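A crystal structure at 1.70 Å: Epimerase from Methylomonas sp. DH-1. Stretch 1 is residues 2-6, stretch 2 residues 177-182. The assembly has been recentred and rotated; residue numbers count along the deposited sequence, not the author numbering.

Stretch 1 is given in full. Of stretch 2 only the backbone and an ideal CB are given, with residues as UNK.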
ATOM      1  N   ALA A   2      16.247 -28.273   5.379  1.00 29.09           N
ATOM      2  CA  ALA A   2      16.547 -27.311   4.280  1.00 26.00           C
ATOM      3  C   ALA A   2      16.980 -28.091   3.037  1.00 22.70           C
ATOM      4  O   ALA A   2      17.947 -28.872   3.102  1.00 26.01           O
ATOM      5  CB  ALA A   2      17.621 -26.338   4.698  1.00 29.71           C
ATOM      6  N   PHE A   3      16.279 -27.884   1.934  1.00 17.69           N
ATOM      7  CA  PHE A   3      16.609 -28.507   0.636  1.00 16.07           C
ATOM      8  C   PHE A   3      17.426 -27.495  -0.147  1.00 15.45           C
ATOM      9  O   PHE A   3      17.343 -26.298   0.116  1.00 14.41           O
ATOM     10  CB  PHE A   3      15.318 -28.990  -0.018  1.00 14.95           C
ATOM     11  CG  PHE A   3      14.574 -29.912   0.909  1.00 15.27           C
ATOM     12  CD1 PHE A   3      15.026 -31.206   1.102  1.00 15.94           C
ATOM     13  CD2 PHE A   3      13.483 -29.471   1.637  1.00 14.80           C
ATOM     14  CE1 PHE A   3      14.373 -32.058   1.975  1.00 17.08           C
ATOM     15  CE2 PHE A   3      12.831 -30.325   2.512  1.00 15.78           C
ATOM     16  CZ  PHE A   3      13.286 -31.611   2.689  1.00 16.95           C
ATOM     17  N   PRO A   4      18.273 -27.960  -1.084  1.00 16.48           N
ATOM     18  CA  PRO A   4      19.206 -27.078  -1.783  1.00 16.42           C
ATOM     19  C   PRO A   4      18.509 -25.890  -2.460  1.00 15.73           C
ATOM     20  O   PRO A   4      17.432 -26.051  -3.054  1.00 15.33           O
ATOM     21  CB  PRO A   4      19.874 -28.004  -2.813  1.00 17.07           C
ATOM     22  CG  PRO A   4      19.756 -29.380  -2.197  1.00 18.57           C
ATOM     23  CD  PRO A   4      18.423 -29.368  -1.481  1.00 18.69           C
ATOM     24  N   LYS A   5      19.142 -24.726  -2.330  1.00 14.47           N
ATOM     25  CA  LYS A   5      18.781 -23.483  -3.053  1.00 14.48           C
ATOM     26  C   LYS A   5      19.952 -23.097  -3.951  1.00 15.03           C
ATOM     27  O   LYS A   5      21.116 -23.340  -3.585  1.00 15.67           O
ATOM     28  CB  LYS A   5      18.462 -22.346  -2.079  1.00 14.84           C
ATOM     29  CG  LYS A   5      17.233 -22.560  -1.209  1.00 13.68           C
ATOM     30  CD  LYS A   5      17.007 -21.437  -0.221  1.00 14.17           C
ATOM     31  CE  LYS A   5      15.756 -21.638   0.596  1.00 14.23           C
ATOM     32  NZ  LYS A   5      14.538 -21.353  -0.190  1.00 14.36           N
ATOM     33  N   ARG A   6      19.652 -22.531  -5.109  1.00 14.65           N
ATOM     34  CA  ARG A   6      20.701 -21.969  -5.983  1.00 15.70           C
ATOM     35  C   ARG A   6      20.282 -20.554  -6.370  1.00 12.77           C
ATOM     36  O   ARG A   6      19.066 -20.255  -6.366  1.00 12.73           O
ATOM     37  CB  ARG A   6      20.894 -22.870  -7.201  1.00 19.17           C
ATOM     38  CG  ARG A   6      19.661 -22.957  -8.088  1.00 22.34           C
ATOM     39  CD  ARG A   6      19.903 -23.772  -9.351  1.00 28.59           C
ATOM     40  NE  ARG A   6      19.493 -25.158  -9.201  1.00 32.71           N
ATOM     41  CZ  ARG A   6      19.450 -26.047 -10.192  1.00 37.56           C
ATOM     42  NH1 ARG A   6      19.793 -25.699 -11.423  1.00 37.66           N
ATOM     43  NH2 ARG A   6      19.059 -27.284  -9.948  1.00 41.65           N
ATOM     44  N   UNK A 177      11.030 -24.541  11.951  1.00 11.50           N
ATOM     45  CA  UNK A 177      11.185 -25.637  10.966  1.00 12.86           C
ATOM     46  C   UNK A 177      12.346 -25.306  10.040  1.00 13.24           C
ATOM     47  O   UNK A 177      12.448 -24.184   9.553  1.00 13.41           O
ATOM     48  CB  UNK A 177       9.902 -25.849  10.160  1.00 12.86           C
ATOM     49  N   UNK A 178      13.244 -26.277   9.766  1.00 14.10           N
ATOM     50  CA  UNK A 178      14.456 -26.011   8.988  1.00 14.08           C
ATOM     51  C   UNK A 178      14.186 -25.682   7.511  1.00 12.28           C
ATOM     52  O   UNK A 178      15.055 -25.108   6.867  1.00 12.87           O
ATOM     53  CB  UNK A 178      15.386 -27.223   9.072  1.00 14.08           C
ATOM     54  N   UNK A 179      13.011 -26.056   7.002  1.00 10.51           N
ATOM     55  CA  UNK A 179      12.673 -25.835   5.570  1.00  9.96           C
ATOM     56  C   UNK A 179      11.649 -24.706   5.469  1.00 10.16           C
ATOM     57  O   UNK A 179      11.022 -24.588   4.417  1.00 10.78           O
ATOM     58  CB  UNK A 179      12.125 -27.109   4.925  1.00  9.96           C
ATOM     59  N   UNK A 180      11.529 -23.872   6.504  1.00 10.58           N
ATOM     60  CA  UNK A 180      10.692 -22.657   6.455  1.00 10.49           C
ATOM     61  C   UNK A 180      11.602 -21.426   6.453  1.00 10.11           C
ATOM     62  O   UNK A 180      12.451 -21.282   7.346  1.00 11.26           O
ATOM     63  CB  UNK A 180       9.721 -22.607   7.636  1.00 10.49           C
ATOM     64  N   UNK A 181      11.422 -20.562   5.465  1.00  9.80           N
ATOM     65  CA  UNK A 181      12.303 -19.400   5.204  1.00  8.99           C
ATOM     66  C   UNK A 181      11.464 -18.128   5.096  1.00  9.48           C
ATOM     67  O   UNK A 181      10.227 -18.193   4.891  1.00  9.53           O
ATOM     68  CB  UNK A 181      13.117 -19.606   3.925  1.00  8.99           C
ATOM     69  N   UNK A 182      12.152 -16.997   5.207  1.00  9.20           N
ATOM     70  CA  UNK A 182      11.582 -15.664   4.923  1.00  9.55           C
ATOM     71  C   UNK A 182      11.632 -15.428   3.411  1.00  8.95           C
ATOM     72  O   UNK A 182      12.577 -15.885   2.732  1.00 10.77           O
ATOM     73  CB  UNK A 182      12.339 -14.564   5.669  1.00  9.55           C
TER

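Position 177 opens the segment with extended backbone angles (phi/psi -126/134), and its ideal CB has nothing of stretch 1 within 5.5 Å. The contact therefore sets no rule here, and polar or apolar side chains would do equally well. The residue is R177, whose side chain stays out of reach of stretch 1. Its backbone matters more: the carbonyl O of R177 accepts a hydrogen bond from the N of the residue at 180 (3.2 Å), closing a type I beta turn.

Position 178 is the second residue of that turn. A phi of -68° and psi of -20° fit proline particularly well, though alanine, serine or an acidic residue could also adopt them. CA-to-CB points sideways, and the ideal CB lies 3.9 Å from A2 N, so a compact side chain is enough. P178 occupies the site, its fixed phi matching the turn. Its carbonyl also takes part, with P178 O 3.6 Å from A2 CB, a packing contact.

Position 179 is the third turn residue, at -107/19, where asparagine, aspartate and serine are all at home. CA-to-CB points toward stretch 1; the ideal CB is 4.1 Å from F3 CE2 and 4.3 Å from A2 N. The phenyl ring invites aliphatic contact, while the nearby nitrogen would tolerate a polar group. The deposited N179 sends its CB to 4.1 Å from F3 CE2, approaching the ring obliquely. With chi1 at 65° (p), its amide makes no hydrogen bond to stretch 1; ND2 is satisfied elsewhere in the structure.

Position 180 begins a strand, and its CB is again out of reach of stretch 1. Many residues would suit; A180 is the choice, completing the turn through its backbone N.

Position 181 carries the clearest instruction. CA-to-CB points toward stretch 1, and the ideal CB is 4.7 Å from K5 NZ, at the end of a lysine chain that offers both methylenes and a charge. An acidic residue could answer the charge, a long aliphatic one the methylenes, and an aromatic one both. F181 takes the aromatic solution. With chi1 at -65° (m), it lays a ring face under the lysine: K5 CE sits 3.5 Å from the centroid of the F181 ring, only 7° off the normal, in a CH-pi contact, and K5 NZ lies 4.3 Å from that centroid in a cation-pi interaction. The ring edge is used too, with F181 CZ 3.9 Å from A2 CB.

Position 182 continues the strand beyond the reach of stretch 1, leaving the choice open; it is L182.

Stretch 2 (177-182) RPNAFL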
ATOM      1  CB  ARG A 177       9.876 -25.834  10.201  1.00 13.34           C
ATOM      2  CG  ARG A 177       8.752 -26.394  11.059  1.00 13.64           C
ATOM      3  CD  ARG A 177       9.104 -27.751  11.626  1.00 15.62           C
ATOM      4  NE  ARG A 177       7.955 -28.460  12.157  1.00 15.78           N
ATOM      5  CZ  ARG A 177       7.544 -28.376  13.411  1.00 16.34           C
ATOM      6  NH1 ARG A 177       8.179 -27.578  14.249  1.00 16.88           N
ATOM      7  NH2 ARG A 177       6.504 -29.078  13.824  1.00 18.32           N
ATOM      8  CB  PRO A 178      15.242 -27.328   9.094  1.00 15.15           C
ATOM      9  CG  PRO A 178      14.179 -28.378   9.343  1.00 16.38           C
ATOM     10  CD  PRO A 178      13.143 -27.682  10.204  1.00 16.21           C
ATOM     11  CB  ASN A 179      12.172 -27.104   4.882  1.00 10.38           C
ATOM     12  CG  ASN A 179      10.864 -27.597   5.450  1.00 10.30           C
ATOM     13  OD1 ASN A 179      10.688 -27.615   6.660  1.00 10.46           O
ATOM     14  ND2 ASN A 179       9.961 -28.025   4.585  1.00 11.65           N
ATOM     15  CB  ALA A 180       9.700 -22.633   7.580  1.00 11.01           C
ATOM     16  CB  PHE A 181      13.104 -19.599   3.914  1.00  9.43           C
ATOM     17  CG  PHE A 181      14.086 -20.735   3.974  1.00  9.17           C
ATOM     18  CD1 PHE A 181      13.693 -22.024   3.645  1.00  9.73           C
ATOM     19  CD2 PHE A 181      15.400 -20.517   4.346  1.00  9.93           C
ATOM     20  CE1 PHE A 181      14.593 -23.073   3.698  1.00 10.13           C
ATOM     21  CE2 PHE A 181      16.297 -21.570   4.401  1.00 10.53           C
ATOM     22  CZ  PHE A 181      15.889 -22.845   4.082  1.00 10.97           C
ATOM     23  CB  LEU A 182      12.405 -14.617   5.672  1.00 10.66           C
ATOM     24  CG  LEU A 182      11.833 -13.208   5.680  1.00 11.89           C
ATOM     25  CD1 LEU A 182      10.604 -13.154   6.563  1.00 13.70           C
ATOM     26  CD2 LEU A 182      12.879 -12.210   6.146  1.00 10.52           C
TER
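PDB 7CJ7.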